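Local structure of probable M18 family aminopeptidase 1 (Thermotoga maritima, 2GLF) at residues Phe19-Tyr23 / Tyr255-Arg259; Thr32-Val37 / Ile93-Arg97; Gln248-Cys253 / Ser324-Cys328. The protein probably acts as a metal-dependent aminopeptidase of the M18 family, removing residues from the amino terminus of peptides at a site holding two metal ions. All coordinates share one frame. Residue numbers count along the deposited sequence, not the author numbering.

Overall arrangement
Three buried contacts illustrate how a two-metal active site is set into the layers of an alpha/beta fold. Contacts 1 and 3 share helix 248-263: the residues at its N-terminal end supply a bridging metal ligand, Asp249, to contact 3, and the turns beyond pack against helix 13-29 in contact 1, where Tyr23 also touches Ile252. Contact 2 uses the start of helix 33-45, which follows helix 13-29 in the chain, and meets contact 3 through Arg251, whose NH2 is 2.7 Å from Ile93 O. Chemistry follows place: aromatic packing with a peripheral salt bridge in contact 1, apolar packing with a long ion pair in contact 2, crowded carboxylates and manganese in contact 3.

Contact 1 of 3, residues Phe19-Tyr23 / Tyr255-Arg259; sequences FSKEY and YTALR
Helix-helix packing around an aromatic cluster joins two helices of the alpha/beta metallopeptidase fold, 13-29 and 248-263. Residues 19-23 and 255-259 are both fully helical; their short axes approach to 11.6 Å, with 113° between N-to-C directions, and the closest CA pair is Tyr23 and Tyr255, 6.9 Å apart. This wide spacing is filled by rings. Phe19, Tyr23 and Tyr255 all adopt t at chi1, and Tyr255 touches both of the others: Tyr23 CD1 lies 3.5 Å from Tyr255 CD2, and Phe19 CZ 4.1 Å from Tyr255 CE2. Tyr255 stacks on Phe26 of helix 13-29, and Phe19 on Tyr440, which carries the cluster to helix 433-449. Tyr23 OH lies close to the Gln248 side chain, and Thr256 OG1 turns back to its own helix, bonding to Ile252 O, while its CG2 meets the edge of the Phe19 ring. Arg259, with chi1 to chi3 all m, folds its guanidinium over so that Phe19 CE1 lies above one face. Glu22 (chi1 m) supplies the salt bridge, accepting weakly from Arg259 NH2 through OE2 at 3.0 Å and from NH1 at 2.9 Å. Arg259 NH1 also donates to Tyr255 OH, at 2.9 Å.

Contact 2 of 3, residues Thr32-Val37 / Ile93-Arg97; sequences TERMTV and IDSPR
The start of helix 33-45 packs on the loop between strands 87-92 and 97-108, just after the metal ligand His92. Thr32, extended at -123/164, is the N-cap of helix 33-45: its OG1 (chi1 p) accepts from Met35 N, a selenomethionine, at 3.2 Å. Glu33 opens the helix and faces the nonhelical segment 93-97, its CA 5.1 Å from that of Asp94. Its CB rests 3.7 Å from Ile93 O, and chi1 p with chi2 m brings OE2 to 3.9 Å from Arg97 NH2. One turn on, Thr36 donates OG1 to Thr32 O at 2.8 Å and sets CG2 3.8 Å from Ile93 CG2. Val37 CG2 then meets Ile93 CD1 at 3.4 Å, reached with Ile93 chi1 p and chi2 t. Asp94 turns its carboxylate away to Tyr119 and, weakly, to the metal ligand His92. Arg97 NH1 also forms salt bridges with Asp99 and Glu226. Because Glu33 OE2 lies well out of the guanidinium plane, the long ion pair contributes charge attraction alone, and apolar packing on Ile93 defines the fit.

Contact 3 of 3, residues Gln248-Cys253 / Ser324-Cys328; sequences QDDRIC and SGDVC. With MN (manganese (II) ion), chain E; MN (manganese (II) ion), chain F.
Three aspartates crowd together where a helix N-terminus meets a strand, two of them (Asp249 and Asp326) sharing a manganese ion: this is the two-metal centre of a zinc-exopeptidase-type alpha/beta fold. At the N-terminal end of helix 248-263 the backbone is irregular, Asp249 at -61/93 and Asp250 at 82/-14; segment 324-328 belongs to strand 321-329 of the mixed sheet, extended through Gly325 (-86/96) and Asp326 (-144/159). The closest CA pairs are Asp250 with Asp326, 5.4 Å, and Cys253 with Gly325, 5.5 Å. Asp249, chi1 t, bridges the ions: OD1 binds the chain E manganese at 2.3 Å and OD2 the chain F manganese at 2.4 Å. Asp326, also t, chelates the first through OD1 at 2.5 Å and OD2 at 2.4 Å, with a water at 2.4 Å. His92 completes this site as resolved, and Glu279 and His425 join Asp249 at the second. Like-charged Asp249 OD1 and Asp326 OD2 therefore stand only 3.4 Å apart. Asp250 OD1 lies 2.9 Å from Asp326 OD2 and 2.6 Å from Gly325 O, and its OD2 accepts from His92 N. Apolar packing adds to the contact: Ile252 CG2 lies 3.5 Å from Val327 CG1. Cys253 CB lies 3.3 Å from Gly325 O. Asp326 OD2, besides binding metal, accepts from Val327 N at 2.8 Å.

Contact 1 of 3, residues Phe19-Tyr23 / Tyr255-Arg259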
loop_
_atom_site.group_PDB
_atom_site.type_symbol
_atom_site.label_atom_id
_atom_site.label_comp_id
_atom_site.label_asym_id
_atom_site.label_seq_id
_atom_site.Cartn_x
_atom_site.Cartn_y
_atom_site.Cartn_z
ATOM N N PHE A 19 -37.608 -24.476 37.357
ATOM C CA PHE A 19 -36.193 -24.279 37.623
ATOM C C PHE A 19 -35.617 -23.019 36.988
ATOM O O PHE A 19 -34.701 -22.404 37.545
ATOM C CB PHE A 19 -35.384 -25.487 37.153
ATOM C CG PHE A 19 -33.977 -25.491 37.666
ATOM C CD1 PHE A 19 -33.716 -25.774 39.003
ATOM C CD2 PHE A 19 -32.919 -25.147 36.837
ATOM C CE1 PHE A 19 -32.423 -25.709 39.509
ATOM C CE2 PHE A 19 -31.623 -25.078 37.330
ATOM C CZ PHE A 19 -31.373 -25.358 38.672
ATOM N N SER A 20 -36.136 -22.640 35.821
ATOM C CA SER A 20 -35.648 -21.445 35.139
ATOM C C SER A 20 -36.177 -20.220 35.870
ATOM O O SER A 20 -35.503 -19.188 35.955
ATOM C CB SER A 20 -36.109 -21.421 33.680
ATOM O OG SER A 20 -37.510 -21.222 33.587
ATOM N N LYS A 21 -37.389 -20.336 36.403
ATOM C CA LYS A 21 -37.966 -19.226 37.137
ATOM C C LYS A 21 -37.145 -18.970 38.399
ATOM O O LYS A 21 -36.947 -17.820 38.798
ATOM C CB LYS A 21 -39.427 -19.514 37.490
ATOM C CG LYS A 21 -40.396 -19.159 36.377
ATOM C CD LYS A 21 -41.824 -19.062 36.893
ATOM C CE LYS A 21 -42.742 -18.321 35.914
ATOM N NZ LYS A 21 -42.877 -19.006 34.599
ATOM N N GLU A 22 -36.659 -20.044 39.013
ATOM C CA GLU A 22 -35.855 -19.942 40.221
ATOM C C GLU A 22 -34.482 -19.347 39.898
ATOM O O GLU A 22 -33.934 -18.550 40.672
ATOM C CB GLU A 22 -35.715 -21.324 40.851
ATOM C CG GLU A 22 -37.031 -21.865 41.384
ATOM C CD GLU A 22 -37.046 -23.375 41.524
ATOM O OE1 GLU A 22 -38.044 -23.906 42.058
ATOM O OE2 GLU A 22 -36.073 -24.035 41.096
ATOM N N TYR A 23 -33.943 -19.731 38.743
ATOM C CA TYR A 23 -32.643 -19.251 38.286
ATOM C C TYR A 23 -32.697 -17.752 38.019
ATOM O O TYR A 23 -31.833 -17.003 38.466
ATOM C CB TYR A 23 -32.232 -20.004 37.010
ATOM C CG TYR A 23 -31.047 -19.416 36.263
ATOM C CD1 TYR A 23 -29.769 -19.399 36.826
ATOM C CD2 TYR A 23 -31.209 -18.860 34.991
ATOM C CE1 TYR A 23 -28.685 -18.842 36.138
ATOM C CE2 TYR A 23 -30.133 -18.299 34.302
ATOM C CZ TYR A 23 -28.876 -18.292 34.880
ATOM O OH TYR A 23 -27.823 -17.728 34.202
ATOM N N TYR A 255 -25.083 -21.033 39.937
ATOM C CA TYR A 255 -26.413 -21.354 40.433
ATOM C C TYR A 255 -26.737 -22.833 40.331
ATOM O O TYR A 255 -27.253 -23.420 41.280
ATOM C CB TYR A 255 -27.481 -20.561 39.684
ATOM C CG TYR A 255 -28.849 -20.714 40.295
ATOM C CD1 TYR A 255 -29.144 -20.148 41.534
ATOM C CD2 TYR A 255 -29.844 -21.447 39.649
ATOM C CE1 TYR A 255 -30.398 -20.305 42.124
ATOM C CE2 TYR A 255 -31.106 -21.616 40.229
ATOM C CZ TYR A 255 -31.375 -21.041 41.466
ATOM O OH TYR A 255 -32.614 -21.205 42.048
ATOM N N THR A 256 -26.449 -23.432 39.178
ATOM C CA THR A 256 -26.724 -24.851 38.979
ATOM C C THR A 256 -25.941 -25.717 39.961
ATOM O O THR A 256 -26.451 -26.725 40.439
ATOM C CB THR A 256 -26.398 -25.308 37.535
ATOM O OG1 THR A 256 -25.112 -24.807 37.143
ATOM C CG2 THR A 256 -27.465 -24.820 36.571
ATOM N N ALA A 257 -24.706 -25.323 40.261
ATOM C CA ALA A 257 -23.884 -26.074 41.201
ATOM C C ALA A 257 -24.399 -25.870 42.625
ATOM O O ALA A 257 -24.418 -26.801 43.426
ATOM C CB ALA A 257 -22.436 -25.635 41.101
ATOM N N LEU A 258 -24.816 -24.648 42.939
ATOM C CA LEU A 258 -25.346 -24.347 44.259
ATOM C C LEU A 258 -26.568 -25.233 44.496
ATOM O O LEU A 258 -26.685 -25.889 45.533
ATOM C CB LEU A 258 -25.773 -22.883 44.341
ATOM C CG LEU A 258 -25.745 -22.190 45.705
ATOM C CD1 LEU A 258 -26.782 -21.090 45.698
ATOM C CD2 LEU A 258 -26.030 -23.165 46.830
ATOM N N ARG A 259 -27.476 -25.254 43.527
ATOM C CA ARG A 259 -28.684 -26.059 43.643
ATOM C C ARG A 259 -28.376 -27.548 43.721
ATOM O O ARG A 259 -29.080 -28.296 44.398
ATOM C CB ARG A 259 -29.632 -25.770 42.473
ATOM C CG ARG A 259 -30.265 -24.378 42.524
ATOM C CD ARG A 259 -31.194 -24.233 43.723
ATOM N NE ARG A 259 -32.317 -25.149 43.603
ATOM C CZ ARG A 259 -33.292 -25.014 42.711
ATOM N NH1 ARG A 259 -33.284 -23.989 41.872
ATOM N NH2 ARG A 259 -34.249 -25.925 42.631
#

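Contact 2 of 3, residues Thr32-Val37 / Ile93-Arg97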
loop_
_atom_site.group_PDB
_atom_site.type_symbol
_atom_site.label_atom_id
_atom_site.label_comp_id
_atom_site.label_asym_id
_atom_site.label_seq_id
_atom_site.Cartn_x
_atom_site.Cartn_y
_atom_site.Cartn_z
ATOM N N THR A 32 -23.137 -8.377 40.545
ATOM C CA THR A 32 -21.728 -8.219 40.874
ATOM C C THR A 32 -21.303 -9.381 41.754
ATOM O O THR A 32 -22.155 -10.071 42.311
ATOM C CB THR A 32 -21.499 -6.900 41.612
ATOM O OG1 THR A 32 -22.108 -6.961 42.906
ATOM C CG2 THR A 32 -22.128 -5.755 40.830
ATOM N N GLU A 33 -19.994 -9.600 41.882
ATOM C CA GLU A 33 -19.504 -10.713 42.688
ATOM C C GLU A 33 -19.816 -10.538 44.171
ATOM O O GLU A 33 -20.060 -11.512 44.874
ATOM C CB GLU A 33 -17.994 -10.930 42.479
ATOM C CG GLU A 33 -17.091 -9.898 43.122
ATOM C CD GLU A 33 -17.137 -8.559 42.422
ATOM O OE1 GLU A 33 -16.515 -7.598 42.930
ATOM O OE2 GLU A 33 -17.788 -8.464 41.358
ATOM N N ARG A 34 -19.820 -9.298 44.646
ATOM C CA ARG A 34 -20.127 -9.052 46.050
ATOM C C ARG A 34 -21.599 -9.370 46.289
ATOM O O ARG A 34 -21.981 -9.821 47.370
ATOM C CB ARG A 34 -19.841 -7.595 46.423
ATOM C CG ARG A 34 -18.437 -7.147 46.066
ATOM C CD ARG A 34 -18.238 -5.660 46.318
ATOM N NE ARG A 34 -17.884 -5.405 47.703
ATOM C CZ ARG A 34 -16.656 -5.117 48.115
ATOM N NH1 ARG A 34 -15.664 -5.040 47.241
ATOM N NH2 ARG A 34 -16.423 -4.924 49.404
HETATM N N MSE A 35 -22.422 -9.145 45.271
HETATM C CA MSE A 35 -23.850 -9.406 45.372
HETATM C C MSE A 35 -24.155 -10.893 45.290
HETATM O O MSE A 35 -25.015 -11.400 46.015
HETATM C CB MSE A 35 -24.603 -8.671 44.261
HETATM C CG MSE A 35 -25.316 -7.410 44.715
HETATM SE SE MSE A 35 -25.895 -6.298 43.236
HETATM C CE MSE A 35 -24.371 -5.128 43.226
ATOM N N THR A 36 -23.461 -11.595 44.402
ATOM C CA THR A 36 -23.696 -13.027 44.248
ATOM C C THR A 36 -23.324 -13.727 45.541
ATOM O O THR A 36 -24.063 -14.582 46.016
ATOM C CB THR A 36 -22.872 -13.618 43.093
ATOM O OG1 THR A 36 -22.978 -12.757 41.951
ATOM C CG2 THR A 36 -23.403 -15.002 42.719
ATOM N N VAL A 37 -22.186 -13.359 46.121
ATOM C CA VAL A 37 -21.773 -13.971 47.375
ATOM C C VAL A 37 -22.876 -13.787 48.413
ATOM O O VAL A 37 -23.317 -14.754 49.033
ATOM C CB VAL A 37 -20.449 -13.364 47.904
ATOM C CG1 VAL A 37 -20.258 -13.710 49.386
ATOM C CG2 VAL A 37 -19.274 -13.915 47.096
ATOM N N ILE A 93 -17.727 -16.051 39.918
ATOM C CA ILE A 93 -18.872 -15.172 40.005
ATOM C C ILE A 93 -18.593 -13.745 39.559
ATOM O O ILE A 93 -19.435 -12.865 39.732
ATOM C CB ILE A 93 -19.462 -15.176 41.435
ATOM C CG1 ILE A 93 -18.374 -14.875 42.463
ATOM C CG2 ILE A 93 -20.088 -16.527 41.731
ATOM C CD1 ILE A 93 -18.885 -14.846 43.881
ATOM N N ASP A 94 -17.422 -13.507 38.981
ATOM C CA ASP A 94 -17.119 -12.172 38.478
ATOM C C ASP A 94 -17.498 -12.176 36.993
ATOM O O ASP A 94 -17.433 -13.220 36.338
ATOM C CB ASP A 94 -15.635 -11.843 38.639
ATOM C CG ASP A 94 -14.741 -12.774 37.852
ATOM O OD1 ASP A 94 -13.830 -12.272 37.157
ATOM O OD2 ASP A 94 -14.947 -14.008 37.930
ATOM N N SER A 95 -17.907 -11.026 36.464
ATOM C CA SER A 95 -18.295 -10.927 35.059
ATOM C C SER A 95 -17.800 -9.640 34.424
ATOM O O SER A 95 -17.641 -8.629 35.106
ATOM C CB SER A 95 -19.816 -10.970 34.919
ATOM O OG SER A 95 -20.319 -12.257 35.198
ATOM N N PRO A 96 -17.536 -9.660 33.106
ATOM C CA PRO A 96 -17.067 -8.421 32.483
ATOM C C PRO A 96 -17.990 -7.267 32.893
ATOM O O PRO A 96 -19.213 -7.428 32.990
ATOM C CB PRO A 96 -17.124 -8.757 30.997
ATOM C CG PRO A 96 -16.684 -10.199 30.989
ATOM C CD PRO A 96 -17.484 -10.784 32.148
ATOM N N ARG A 97 -17.393 -6.110 33.152
ATOM C CA ARG A 97 -18.148 -4.941 33.584
ATOM C C ARG A 97 -17.318 -3.687 33.346
ATOM O O ARG A 97 -16.369 -3.689 32.559
ATOM C CB ARG A 97 -18.435 -5.062 35.078
ATOM C CG ARG A 97 -17.165 -5.317 35.902
ATOM C CD ARG A 97 -17.479 -5.547 37.366
ATOM N NE ARG A 97 -16.682 -6.625 37.960
ATOM C CZ ARG A 97 -15.448 -6.485 38.437
ATOM N NH1 ARG A 97 -14.841 -5.305 38.403
ATOM N NH2 ARG A 97 -14.818 -7.533 38.954
#

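Contact 3 of 3, residues Gln248-Cys253 / Ser324-Cys328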
loop_
_atom_site.group_PDB
_atom_site.type_symbol
_atom_site.label_atom_id
_atom_site.label_comp_id
_atom_site.label_asym_id
_atom_site.label_seq_id
_atom_site.Cartn_x
_atom_site.Cartn_y
_atom_site.Cartn_z
ATOM N N GLN A 248 -24.541 -14.181 32.675
ATOM C CA GLN A 248 -24.805 -15.607 32.703
ATOM C C GLN A 248 -23.474 -16.326 32.613
ATOM O O GLN A 248 -23.372 -17.501 32.973
ATOM C CB GLN A 248 -25.714 -16.024 31.552
ATOM C CG GLN A 248 -27.179 -15.898 31.905
ATOM C CD GLN A 248 -28.084 -16.420 30.823
ATOM O OE1 GLN A 248 -28.173 -15.842 29.738
ATOM N NE2 GLN A 248 -28.764 -17.526 31.108
ATOM N N ASP A 249 -22.447 -15.614 32.147
ATOM C CA ASP A 249 -21.131 -16.218 32.047
ATOM C C ASP A 249 -20.702 -16.626 33.444
ATOM O O ASP A 249 -20.156 -15.834 34.216
ATOM C CB ASP A 249 -20.092 -15.270 31.462
ATOM C CG ASP A 249 -18.753 -15.972 31.188
ATOM O OD1 ASP A 249 -18.349 -16.847 31.986
ATOM O OD2 ASP A 249 -18.088 -15.636 30.185
ATOM N N ASP A 250 -21.013 -17.882 33.733
ATOM C CA ASP A 250 -20.712 -18.585 34.963
ATOM C C ASP A 250 -21.569 -18.429 36.194
ATOM O O ASP A 250 -21.432 -19.219 37.126
ATOM C CB ASP A 250 -19.259 -18.407 35.334
ATOM C CG ASP A 250 -18.605 -19.728 35.598
ATOM O OD1 ASP A 250 -18.883 -20.666 34.820
ATOM O OD2 ASP A 250 -17.834 -19.838 36.568
ATOM N N ARG A 251 -22.442 -17.432 36.241
ATOM C CA ARG A 251 -23.309 -17.357 37.410
ATOM C C ARG A 251 -24.353 -18.429 37.123
ATOM O O ARG A 251 -25.068 -18.879 38.016
ATOM C CB ARG A 251 -23.956 -15.973 37.568
ATOM C CG ARG A 251 -22.933 -14.865 37.756
ATOM C CD ARG A 251 -23.442 -13.717 38.603
ATOM N NE ARG A 251 -22.341 -12.813 38.919
ATOM C CZ ARG A 251 -22.023 -11.736 38.211
ATOM N NH1 ARG A 251 -22.729 -11.413 37.141
ATOM N NH2 ARG A 251 -20.982 -10.994 38.560
ATOM N N ILE A 252 -24.408 -18.853 35.859
ATOM C CA ILE A 252 -25.335 -19.890 35.448
ATOM C C ILE A 252 -24.773 -21.210 35.944
ATOM O O ILE A 252 -25.514 -22.144 36.229
ATOM C CB ILE A 252 -25.493 -19.957 33.915
ATOM C CG1 ILE A 252 -26.706 -20.827 33.564
ATOM C CG2 ILE A 252 -24.241 -20.548 33.282
ATOM C CD1 ILE A 252 -27.114 -20.758 32.108
ATOM N N CYS A 253 -23.454 -21.288 36.039
ATOM C CA CYS A 253 -22.821 -22.495 36.533
ATOM C C CYS A 253 -22.753 -22.434 38.043
ATOM O O CYS A 253 -22.746 -23.461 38.715
ATOM C CB CYS A 253 -21.425 -22.639 35.955
ATOM S SG CYS A 253 -21.476 -23.349 34.336
ATOM N N SER A 324 -14.877 -28.380 36.495
ATOM C CA SER A 324 -14.703 -26.961 36.223
ATOM C C SER A 324 -16.002 -26.469 35.581
ATOM O O SER A 324 -16.240 -26.696 34.396
ATOM C CB SER A 324 -13.530 -26.766 35.262
ATOM O OG SER A 324 -13.330 -25.398 34.969
ATOM N N GLY A 325 -16.844 -25.807 36.367
ATOM C CA GLY A 325 -18.109 -25.328 35.839
ATOM C C GLY A 325 -18.070 -23.970 35.158
ATOM O O GLY A 325 -18.146 -22.935 35.821
ATOM N N ASP A 326 -17.950 -23.974 33.832
ATOM C CA ASP A 326 -17.922 -22.740 33.055
ATOM C C ASP A 326 -18.642 -22.974 31.726
ATOM O O ASP A 326 -18.791 -24.110 31.283
ATOM C CB ASP A 326 -16.480 -22.282 32.823
ATOM C CG ASP A 326 -16.372 -20.780 32.601
ATOM O OD1 ASP A 326 -15.245 -20.251 32.630
ATOM O OD2 ASP A 326 -17.411 -20.123 32.400
ATOM N N VAL A 327 -19.089 -21.895 31.098
ATOM C CA VAL A 327 -19.836 -21.963 29.845
ATOM C C VAL A 327 -18.982 -22.072 28.590
ATOM O O VAL A 327 -17.834 -21.636 28.564
ATOM C CB VAL A 327 -20.714 -20.715 29.676
ATOM C CG1 VAL A 327 -21.670 -20.570 30.856
ATOM C CG2 VAL A 327 -19.824 -19.486 29.565
ATOM N N CYS A 328 -19.559 -22.653 27.547
ATOM C CA CYS A 328 -18.870 -22.778 26.270
ATOM C C CYS A 328 -19.703 -21.987 25.267
ATOM O O CYS A 328 -20.732 -21.410 25.629
ATOM C CB CYS A 328 -18.760 -24.242 25.838
ATOM S SG CYS A 328 -20.347 -25.095 25.739
HETATM MN MN MN E . -16.345 -17.984 32.223
HETATM MN MN MN F . -15.774 -15.106 30.620
HETATM O O HOH W 1 -16.987 -18.759 30.088
#